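Local coordinates for protein response regulator (Colwellia psychrerythraea, PDB 3EQZ) that belongs to the response regulators and probably acts as a receiver module in signal transduction, folded as a CheY-like domain with a central parallel sheet, at residues 37-42 with 66-71; 14-19 with 30-35; 4-9 with 21-26. All coordinates share one frame; numbering follows the deposited sequence.

Contact 1: 37-42 with 66-71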
loop_
_atom_site.group_PDB
_atom_site.type_symbol
_atom_site.label_atom_id
_atom_site.label_comp_id
_atom_site.label_asym_id
_atom_site.label_seq_id
_atom_site.Cartn_x
_atom_site.Cartn_y
_atom_site.Cartn_z
ATOM N N ARG B 37 -16.238 -2.756 -22.719
ATOM C CA ARG B 37 -17.118 -1.644 -23.074
ATOM C C ARG B 37 -18.535 -2.056 -23.370
ATOM O O ARG B 37 -19.450 -1.290 -23.233
ATOM C CB ARG B 37 -16.596 -0.893 -24.271
ATOM C CG ARG B 37 -17.591 0.171 -24.610
ATOM C CD ARG B 37 -17.095 1.071 -25.675
ATOM N NE ARG B 37 -18.092 2.114 -25.854
ATOM C CZ ARG B 37 -19.134 2.296 -25.048
ATOM N NH1 ARG B 37 -19.311 1.507 -23.975
ATOM N NH2 ARG B 37 -19.993 3.280 -25.317
ATOM N N ALA B 38 -18.723 -3.291 -23.796
ATOM C CA ALA B 38 -20.072 -3.756 -24.025
ATOM C C ALA B 38 -20.736 -3.963 -22.677
ATOM O O ALA B 38 -21.937 -3.680 -22.480
ATOM C CB ALA B 38 -20.048 -5.089 -24.826
ATOM N N PHE B 39 -19.954 -4.478 -21.732
ATOM C CA PHE B 39 -20.493 -4.674 -20.394
ATOM C C PHE B 39 -20.943 -3.347 -19.813
ATOM O O PHE B 39 -21.944 -3.275 -19.106
ATOM C CB PHE B 39 -19.461 -5.323 -19.482
ATOM C CG PHE B 39 -19.809 -5.210 -18.018
ATOM C CD1 PHE B 39 -20.767 -6.046 -17.452
ATOM C CD2 PHE B 39 -19.150 -4.310 -17.210
ATOM C CE1 PHE B 39 -21.089 -5.962 -16.100
ATOM C CE2 PHE B 39 -19.449 -4.208 -15.877
ATOM C CZ PHE B 39 -20.422 -5.046 -15.318
ATOM N N LEU B 40 -20.227 -2.288 -20.141
ATOM C CA LEU B 40 -20.507 -0.971 -19.542
ATOM C C LEU B 40 -21.795 -0.309 -20.032
ATOM O O LEU B 40 -22.188 0.735 -19.531
ATOM C CB LEU B 40 -19.316 -0.034 -19.732
ATOM C CG LEU B 40 -18.077 -0.378 -18.890
ATOM C CD1 LEU B 40 -16.965 0.630 -19.059
ATOM C CD2 LEU B 40 -18.483 -0.510 -17.411
ATOM N N THR B 41 -22.470 -0.913 -20.997
ATOM C CA THR B 41 -23.727 -0.334 -21.478
ATOM C C THR B 41 -24.847 -0.800 -20.569
ATOM O O THR B 41 -25.942 -0.214 -20.561
ATOM C CB THR B 41 -24.048 -0.775 -22.949
ATOM O OG1 THR B 41 -24.198 -2.201 -23.013
ATOM C CG2 THR B 41 -22.923 -0.346 -23.917
ATOM N N LEU B 42 -24.569 -1.846 -19.783
ATOM C CA LEU B 42 -25.599 -2.447 -18.918
ATOM C C LEU B 42 -25.852 -1.615 -17.682
ATOM O O LEU B 42 -24.950 -0.959 -17.175
ATOM C CB LEU B 42 -25.189 -3.849 -18.468
ATOM C CG LEU B 42 -25.035 -4.903 -19.551
ATOM C CD1 LEU B 42 -24.632 -6.207 -18.942
ATOM C CD2 LEU B 42 -26.361 -5.006 -20.282
ATOM N N ARG B 66 -13.892 2.886 -12.535
ATOM C CA ARG B 66 -14.258 4.294 -12.750
ATOM C C ARG B 66 -15.707 4.442 -13.261
ATOM O O ARG B 66 -16.482 5.199 -12.730
ATOM C CB ARG B 66 -13.307 4.979 -13.754
ATOM C CG ARG B 66 -13.375 6.518 -13.611
ATOM C CD ARG B 66 -13.183 7.326 -14.894
ATOM N NE ARG B 66 -13.958 6.804 -15.994
ATOM C CZ ARG B 66 -15.223 7.116 -16.252
ATOM N NH1 ARG B 66 -15.888 7.975 -15.476
ATOM N NH2 ARG B 66 -15.841 6.530 -17.287
ATOM N N HIS B 67 -16.067 3.722 -14.315
ATOM C CA HIS B 67 -17.446 3.834 -14.819
ATOM C C HIS B 67 -18.481 3.433 -13.753
ATOM O O HIS B 67 -19.453 4.139 -13.505
ATOM C CB HIS B 67 -17.612 2.961 -16.073
ATOM C CG HIS B 67 -19.005 2.990 -16.637
ATOM N ND1 HIS B 67 -19.380 3.850 -17.658
ATOM C CD2 HIS B 67 -20.111 2.273 -16.319
ATOM C CE1 HIS B 67 -20.662 3.665 -17.936
ATOM N NE2 HIS B 67 -21.129 2.713 -17.136
ATOM N N LEU B 68 -18.261 2.288 -13.114
ATOM C CA LEU B 68 -19.192 1.822 -12.083
ATOM C C LEU B 68 -19.351 2.834 -10.973
ATOM O O LEU B 68 -20.452 3.057 -10.499
ATOM C CB LEU B 68 -18.754 0.451 -11.499
ATOM C CG LEU B 68 -18.742 -0.752 -12.446
ATOM C CD1 LEU B 68 -18.072 -1.889 -11.747
ATOM C CD2 LEU B 68 -20.108 -1.210 -12.915
ATOM N N ALA B 69 -18.255 3.441 -10.548
ATOM C CA ALA B 69 -18.306 4.409 -9.440
ATOM C C ALA B 69 -19.044 5.691 -9.863
ATOM O O ALA B 69 -19.832 6.252 -9.107
ATOM C CB ALA B 69 -16.887 4.770 -8.968
ATOM N N GLU B 70 -18.760 6.176 -11.072
ATOM C CA GLU B 70 -19.436 7.407 -11.539
ATOM C C GLU B 70 -20.958 7.237 -11.634
ATOM O O GLU B 70 -21.720 8.121 -11.226
ATOM C CB GLU B 70 -18.867 7.854 -12.869
ATOM C CG GLU B 70 -19.658 8.983 -13.477
ATOM C CD GLU B 70 -19.307 9.211 -14.929
ATOM O OE1 GLU B 70 -20.186 9.780 -15.647
ATOM O OE2 GLU B 70 -18.165 8.805 -15.335
ATOM N N HIS B 71 -21.410 6.093 -12.129
ATOM C CA HIS B 71 -22.835 5.772 -12.095
ATOM C C HIS B 71 -23.301 5.211 -10.764
ATOM O O HIS B 71 -24.415 4.779 -10.652
ATOM C CB HIS B 71 -23.211 4.849 -13.269
ATOM C CG HIS B 71 -22.950 5.495 -14.599
ATOM N ND1 HIS B 71 -21.749 5.372 -15.264
ATOM C CD2 HIS B 71 -23.690 6.375 -15.316
ATOM C CE1 HIS B 71 -21.784 6.096 -16.367
ATOM N NE2 HIS B 71 -22.951 6.715 -16.422
#
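Leu40 packs over one face of the His67 imidazole, and this CH-pi contact is the heart of the interface. Leu40 CB sits 4.1 Å from the centroid of the His67 ring, only 6° off the ring normal, so it stands almost directly over the middle. Leu40 CD2 packs on the CD2-CG side of the ring, within 3.4 Å of His67 CD2, while Leu40 CD1 reaches on to His67 CB at 3.8 Å. With CG anti to the backbone N (chi1 179°), the ring of His67 is carried toward Leu40, and chi2 of 95° turns its face to the leucine, which passes in the opposite direction. A looser apolar touch lies beside it, Phe39 CE2 to Leu68 CD2 at 4.3 Å.

The polar bonds lie within 66-71. His71 ND1 donates to His67 O at 3.1 Å, from above the carbonyl plane, and the backbone N of His71 binds the same oxygen. The same ND1 lies 3.3 Å above the opposite face of the His67 ring, offset toward the rim. Leu40 O is merely close to His67 NE2, at too poor an angle for a bond.

Ala69 packs on Met59 of the second subunit. The turn from Phe39 to Leu42, which follows on helix 36-39, packs against helix 60-70 along one side of the sheet; Phe39 and Leu68 both continue inward to Ile50 of strand 49-53, and Phe39 also meets Phe7 and Val9 of strand 6-9.

Contact 2: 14-19 with 30-35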
loop_
_atom_site.group_PDB
_atom_site.type_symbol
_atom_site.label_atom_id
_atom_site.label_comp_id
_atom_site.label_asym_id
_atom_site.label_seq_id
_atom_site.Cartn_x
_atom_site.Cartn_y
_atom_site.Cartn_z
ATOM N N LEU B 14 -9.497 -17.882 -21.983
ATOM C CA LEU B 14 -9.249 -19.029 -21.112
ATOM C C LEU B 14 -9.641 -18.799 -19.637
ATOM O O LEU B 14 -10.307 -19.637 -19.039
ATOM C CB LEU B 14 -7.793 -19.427 -21.201
ATOM C CG LEU B 14 -7.463 -20.018 -22.600
ATOM C CD1 LEU B 14 -5.977 -20.324 -22.743
ATOM C CD2 LEU B 14 -8.289 -21.255 -22.820
ATOM N N THR B 15 -9.212 -17.672 -19.047
ATOM C CA THR B 15 -9.486 -17.442 -17.618
ATOM C C THR B 15 -10.949 -17.076 -17.470
ATOM O O THR B 15 -11.597 -17.441 -16.485
ATOM C CB THR B 15 -8.545 -16.386 -16.962
ATOM O OG1 THR B 15 -8.462 -15.220 -17.788
ATOM C CG2 THR B 15 -7.137 -16.983 -16.741
ATOM N N CYS B 16 -11.489 -16.429 -18.496
ATOM C CA CYS B 16 -12.920 -16.187 -18.552
ATOM C C CYS B 16 -13.809 -17.446 -18.503
ATOM O O CYS B 16 -14.815 -17.530 -17.764
ATOM C CB CYS B 16 -13.239 -15.407 -19.828
ATOM S SG CYS B 16 -14.848 -14.599 -19.733
ATOM N N ASN B 17 -13.464 -18.408 -19.360
ATOM C CA ASN B 17 -14.166 -19.681 -19.425
ATOM C C ASN B 17 -14.015 -20.477 -18.114
ATOM O O ASN B 17 -14.986 -21.142 -17.639
ATOM C CB ASN B 17 -13.599 -20.529 -20.570
ATOM C CG ASN B 17 -14.110 -21.929 -20.524
ATOM O OD1 ASN B 17 -13.378 -22.879 -20.174
ATOM N ND2 ASN B 17 -15.416 -22.073 -20.790
ATOM N N LEU B 18 -12.817 -20.417 -17.526
ATOM C CA LEU B 18 -12.610 -21.066 -16.239
ATOM C C LEU B 18 -13.548 -20.504 -15.171
ATOM O O LEU B 18 -14.238 -21.266 -14.493
ATOM C CB LEU B 18 -11.159 -20.974 -15.786
ATOM C CG LEU B 18 -10.949 -21.390 -14.323
ATOM C CD1 LEU B 18 -11.067 -22.907 -14.095
ATOM C CD2 LEU B 18 -9.588 -20.869 -13.859
ATOM N N LEU B 19 -13.630 -19.167 -15.060
ATOM C CA LEU B 19 -14.564 -18.533 -14.105
ATOM C C LEU B 19 -15.976 -18.990 -14.391
ATOM O O LEU B 19 -16.755 -19.347 -13.489
ATOM C CB LEU B 19 -14.505 -16.995 -14.172
ATOM C CG LEU B 19 -13.205 -16.378 -13.642
ATOM C CD1 LEU B 19 -13.095 -14.843 -13.934
ATOM C CD2 LEU B 19 -13.024 -16.671 -12.106
ATOM N N VAL B 30 -25.506 -16.748 -15.413
ATOM C CA VAL B 30 -24.205 -16.144 -15.462
ATOM C C VAL B 30 -23.917 -15.815 -16.916
ATOM O O VAL B 30 -24.225 -16.596 -17.832
ATOM C CB VAL B 30 -23.148 -17.089 -14.873
ATOM C CG1 VAL B 30 -23.107 -18.418 -15.636
ATOM C CG2 VAL B 30 -21.766 -16.454 -14.886
ATOM N N GLU B 31 -23.341 -14.641 -17.131
ATOM C CA GLU B 31 -23.071 -14.178 -18.465
ATOM C C GLU B 31 -21.635 -13.623 -18.502
ATOM O O GLU B 31 -21.233 -12.864 -17.624
ATOM C CB GLU B 31 -24.096 -13.101 -18.821
ATOM C CG GLU B 31 -23.749 -12.360 -20.082
ATOM C CD GLU B 31 -24.969 -11.743 -20.825
ATOM O OE1 GLU B 31 -25.889 -11.173 -20.164
ATOM O OE2 GLU B 31 -24.972 -11.815 -22.081
ATOM N N ALA B 32 -20.859 -14.026 -19.502
ATOM C CA ALA B 32 -19.494 -13.602 -19.588
ATOM C C ALA B 32 -19.297 -12.593 -20.714
ATOM O O ALA B 32 -19.791 -12.811 -21.830
ATOM C CB ALA B 32 -18.585 -14.798 -19.779
ATOM N N PHE B 33 -18.580 -11.501 -20.415
ATOM C CA PHE B 33 -18.261 -10.436 -21.388
ATOM C C PHE B 33 -16.768 -10.374 -21.644
ATOM O O PHE B 33 -15.995 -10.075 -20.711
ATOM C CB PHE B 33 -18.686 -9.072 -20.844
ATOM C CG PHE B 33 -20.164 -8.901 -20.785
ATOM C CD1 PHE B 33 -20.831 -8.215 -21.784
ATOM C CD2 PHE B 33 -20.899 -9.488 -19.774
ATOM C CE1 PHE B 33 -22.199 -8.093 -21.749
ATOM C CE2 PHE B 33 -22.269 -9.384 -19.750
ATOM C CZ PHE B 33 -22.918 -8.677 -20.725
ATOM N N GLN B 34 -16.343 -10.635 -22.878
ATOM C CA GLN B 34 -14.933 -10.502 -23.195
ATOM C C GLN B 34 -14.599 -9.041 -23.582
ATOM O O GLN B 34 -13.417 -8.685 -23.737
ATOM C CB GLN B 34 -14.507 -11.455 -24.319
ATOM C CG GLN B 34 -15.334 -12.753 -24.427
ATOM C CD GLN B 34 -14.543 -13.999 -24.041
ATOM O OE1 GLN B 34 -15.092 -14.947 -23.452
ATOM N NE2 GLN B 34 -13.245 -14.010 -24.380
ATOM N N HIS B 35 -15.625 -8.206 -23.722
ATOM C CA HIS B 35 -15.438 -6.833 -24.123
ATOM C C HIS B 35 -16.013 -5.911 -23.076
ATOM O O HIS B 35 -17.238 -5.716 -22.993
ATOM C CB HIS B 35 -16.121 -6.538 -25.482
ATOM C CG HIS B 35 -15.584 -7.360 -26.610
ATOM N ND1 HIS B 35 -16.177 -8.542 -27.021
ATOM C CD2 HIS B 35 -14.495 -7.186 -27.398
ATOM C CE1 HIS B 35 -15.475 -9.053 -28.017
ATOM N NE2 HIS B 35 -14.451 -8.250 -28.265
#
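Cys16 reaches out from helix 13-23 to touch two residues of the edge strand and its exit, Ala32 and Gln34. Its sulfur does nearly all the touching: Cys16 SG lies 3.7 Å from Ala32 CB, and Cys16 SG is likewise 3.7 Å from Gln34 OE1. The thiol gets there because SG is anti to the backbone N (chi1 -161°), while Cys16 CB, a little further back, stands 4.1 Å from Gln34 OE1. The Ala32 methyl points at the helix and takes the sulfur's apolar contact.

One shell out, Gln34 bends at chi2 (-111°) and has an unusual chi1 of -28°; together these put the amide beside the helix. Gln34 NE2 makes a weak hydrogen bond with Thr13 OG1 near the start of that helix, where Thr15 is also tied down, its OG1 to Asp10 OD2 and its N to Asp12 OD1. On the strand side, Glu31 and Phe33 pair by backbone with strand 6-9, fixing the position of Ala32 between them, and Cys16 also rests on Ile8 and Asp10. Strand 6-9, helix 13-23 and strand 30-33 form a beta-alpha-beta unit, and here its helix meets its second strand.

Chemically, the contact rests on a thiol touching a methyl and an amide oxygen, with no hydrogen bond between them; the directional bonding belongs to the neighbours.

Contact 3: 4-9 with 21-26; sequences NRVFIV and TIVEPI
Val23 O accepts from the backbone N of Ile26 at 2.9 Å. From the same residue the Val23 side chain reaches down to the sheet and meets Val6 tip to tip. Val23 CG1, anti to its own backbone N (chi1 171°), lies 4.0 Å from Val6 CG1 and 4.1 Å from both Val6 CB and Val6 CG2, so one methyl sits against the whole branched end of the other valine. The second branch has its own partner: Val23 CG2 approaches Ile8 CD1 at 4.4 Å, a lighter touch.

Strand 6-9 and helix 13-23 are the first two elements of a beta-alpha-beta unit in the receiver fold, and Val6 and Ile8, alternate residues of the strand, both turn to the helix. Phe7 between them goes to the other face of the sheet, where it meets Leu42 and Leu44. Around Val23 the packing continues onto Ile51 of strand 49-53, Val30 of strand 30-33 and Leu119 of helix 112-124. Further along the segment, Arg5 NH2 forms a salt bridge with Asp48 OD2.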
loop_
_atom_site.group_PDB
_atom_site.type_symbol
_atom_site.label_atom_id
_atom_site.label_comp_id
_atom_site.label_asym_id
_atom_site.label_seq_id
_atom_site.Cartn_x
_atom_site.Cartn_y
_atom_site.Cartn_z
ATOM N N ASN B 4 -29.352 -14.805 -8.610
ATOM C CA ASN B 4 -28.726 -13.523 -8.964
ATOM C C ASN B 4 -28.053 -13.599 -10.328
ATOM O O ASN B 4 -27.506 -14.646 -10.734
ATOM C CB ASN B 4 -27.656 -13.084 -7.946
ATOM C CG ASN B 4 -28.155 -13.080 -6.490
ATOM O OD1 ASN B 4 -28.656 -14.086 -6.005
ATOM N ND2 ASN B 4 -27.948 -11.965 -5.782
ATOM N N ARG B 5 -28.071 -12.489 -11.050
ATOM C CA ARG B 5 -27.240 -12.416 -12.237
ATOM C C ARG B 5 -25.762 -12.262 -11.807
ATOM O O ARG B 5 -25.457 -11.472 -10.899
ATOM C CB ARG B 5 -27.690 -11.268 -13.145
ATOM C CG ARG B 5 -29.187 -11.351 -13.596
ATOM C CD ARG B 5 -29.532 -10.260 -14.654
ATOM N NE ARG B 5 -29.256 -8.908 -14.140
ATOM C CZ ARG B 5 -29.438 -7.786 -14.845
ATOM N NH1 ARG B 5 -29.916 -7.862 -16.081
ATOM N NH2 ARG B 5 -29.157 -6.597 -14.336
ATOM N N VAL B 6 -24.878 -13.030 -12.432
ATOM C CA VAL B 6 -23.430 -12.865 -12.245
ATOM C C VAL B 6 -22.893 -12.425 -13.600
ATOM O O VAL B 6 -23.276 -12.997 -14.616
ATOM C CB VAL B 6 -22.749 -14.157 -11.784
ATOM C CG1 VAL B 6 -21.234 -13.957 -11.634
ATOM C CG2 VAL B 6 -23.364 -14.635 -10.465
ATOM N N PHE B 7 -22.083 -11.378 -13.626
ATOM C CA PHE B 7 -21.439 -10.918 -14.866
ATOM C C PHE B 7 -19.964 -11.105 -14.705
ATOM O O PHE B 7 -19.375 -10.550 -13.752
ATOM C CB PHE B 7 -21.742 -9.440 -15.108
ATOM C CG PHE B 7 -23.213 -9.173 -15.334
ATOM C CD1 PHE B 7 -23.777 -9.308 -16.607
ATOM C CD2 PHE B 7 -24.046 -8.815 -14.285
ATOM C CE1 PHE B 7 -25.167 -9.089 -16.836
ATOM C CE2 PHE B 7 -25.449 -8.584 -14.506
ATOM C CZ PHE B 7 -26.002 -8.735 -15.780
ATOM N N ILE B 8 -19.376 -11.879 -15.601
ATOM C CA ILE B 8 -17.949 -12.096 -15.629
ATOM C C ILE B 8 -17.331 -11.188 -16.697
ATOM O O ILE B 8 -17.693 -11.282 -17.879
ATOM C CB ILE B 8 -17.584 -13.559 -15.996
ATOM C CG1 ILE B 8 -18.135 -14.501 -14.937
ATOM C CG2 ILE B 8 -16.025 -13.725 -16.145
ATOM C CD1 ILE B 8 -18.196 -15.973 -15.348
ATOM N N VAL B 9 -16.412 -10.316 -16.270
ATOM C CA VAL B 9 -15.776 -9.359 -17.175
ATOM C C VAL B 9 -14.249 -9.624 -17.234
ATOM O O VAL B 9 -13.498 -9.381 -16.276
ATOM C CB VAL B 9 -16.109 -7.922 -16.762
ATOM C CG1 VAL B 9 -15.682 -6.921 -17.832
ATOM C CG2 VAL B 9 -17.615 -7.819 -16.409
ATOM N N THR B 21 -17.090 -21.712 -15.776
ATOM C CA THR B 21 -17.381 -23.079 -15.387
ATOM C C THR B 21 -17.487 -23.237 -13.862
ATOM O O THR B 21 -18.214 -24.093 -13.381
ATOM C CB THR B 21 -16.370 -24.084 -15.980
ATOM O OG1 THR B 21 -15.061 -23.821 -15.454
ATOM C CG2 THR B 21 -16.333 -23.989 -17.520
ATOM N N ILE B 22 -16.812 -22.386 -13.102
ATOM C CA ILE B 22 -16.914 -22.435 -11.661
ATOM C C ILE B 22 -18.219 -21.811 -11.167
ATOM O O ILE B 22 -18.806 -22.273 -10.215
ATOM C CB ILE B 22 -15.682 -21.732 -10.987
ATOM C CG1 ILE B 22 -14.459 -22.619 -11.104
ATOM C CG2 ILE B 22 -15.945 -21.459 -9.490
ATOM C CD1 ILE B 22 -13.175 -21.846 -11.119
ATOM N N VAL B 23 -18.689 -20.756 -11.829
ATOM C CA VAL B 23 -19.885 -20.062 -11.372
ATOM C C VAL B 23 -21.182 -20.762 -11.778
ATOM O O VAL B 23 -22.197 -20.708 -11.065
ATOM C CB VAL B 23 -19.941 -18.587 -11.929
ATOM C CG1 VAL B 23 -21.300 -17.954 -11.635
ATOM C CG2 VAL B 23 -18.763 -17.705 -11.389
ATOM N N GLU B 24 -21.193 -21.354 -12.956
ATOM C CA GLU B 24 -22.484 -21.743 -13.483
ATOM C C GLU B 24 -23.204 -22.821 -12.644
ATOM O O GLU B 24 -24.414 -22.780 -12.502
ATOM C CB GLU B 24 -22.347 -22.205 -14.933
ATOM C CG GLU B 24 -23.680 -22.233 -15.665
ATOM C CD GLU B 24 -23.511 -22.254 -17.201
ATOM O OE1 GLU B 24 -22.388 -22.549 -17.667
ATOM O OE2 GLU B 24 -24.489 -21.960 -17.930
ATOM N N PRO B 25 -22.464 -23.800 -12.083
ATOM C CA PRO B 25 -23.216 -24.776 -11.266
ATOM C C PRO B 25 -23.847 -24.135 -10.050
ATOM O O PRO B 25 -24.758 -24.714 -9.442
ATOM C CB PRO B 25 -22.122 -25.780 -10.818
ATOM C CG PRO B 25 -21.153 -25.788 -11.968
ATOM C CD PRO B 25 -21.093 -24.263 -12.358
ATOM N N ILE B 26 -23.384 -22.948 -9.674
ATOM C CA ILE B 26 -23.861 -22.334 -8.449
ATOM C C ILE B 26 -24.860 -21.223 -8.755
ATOM O O ILE B 26 -25.892 -21.135 -8.111
ATOM C CB ILE B 26 -22.668 -21.771 -7.577
ATOM C CG1 ILE B 26 -21.669 -22.908 -7.289
ATOM C CG2 ILE B 26 -23.218 -21.121 -6.312
ATOM C CD1 ILE B 26 -20.271 -22.527 -6.810
#

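How the contacts relate
Contacts 2 and 3 both seat helix 13-23 on the sheet, one toward its start over edge strand 30-33, the other toward its end over the neighbouring strand 6-9; their centres are about 9 Å apart. Backbone pairing joins them, with Ile8 O 2.7 Å from Phe33 N. Contact 1 lies across the sheet, where the turn following on helix 36-39 packs on helix 60-70, about 17 and 19 Å away between centres. Its link to the others runs through aromatics: Phe39 and Leu42 pack on Phe7 and Phe33. Contact 3 is buried and purely aliphatic, whereas partly buried contacts 1 and 2 bring in an imidazole face, a thiol and an amide.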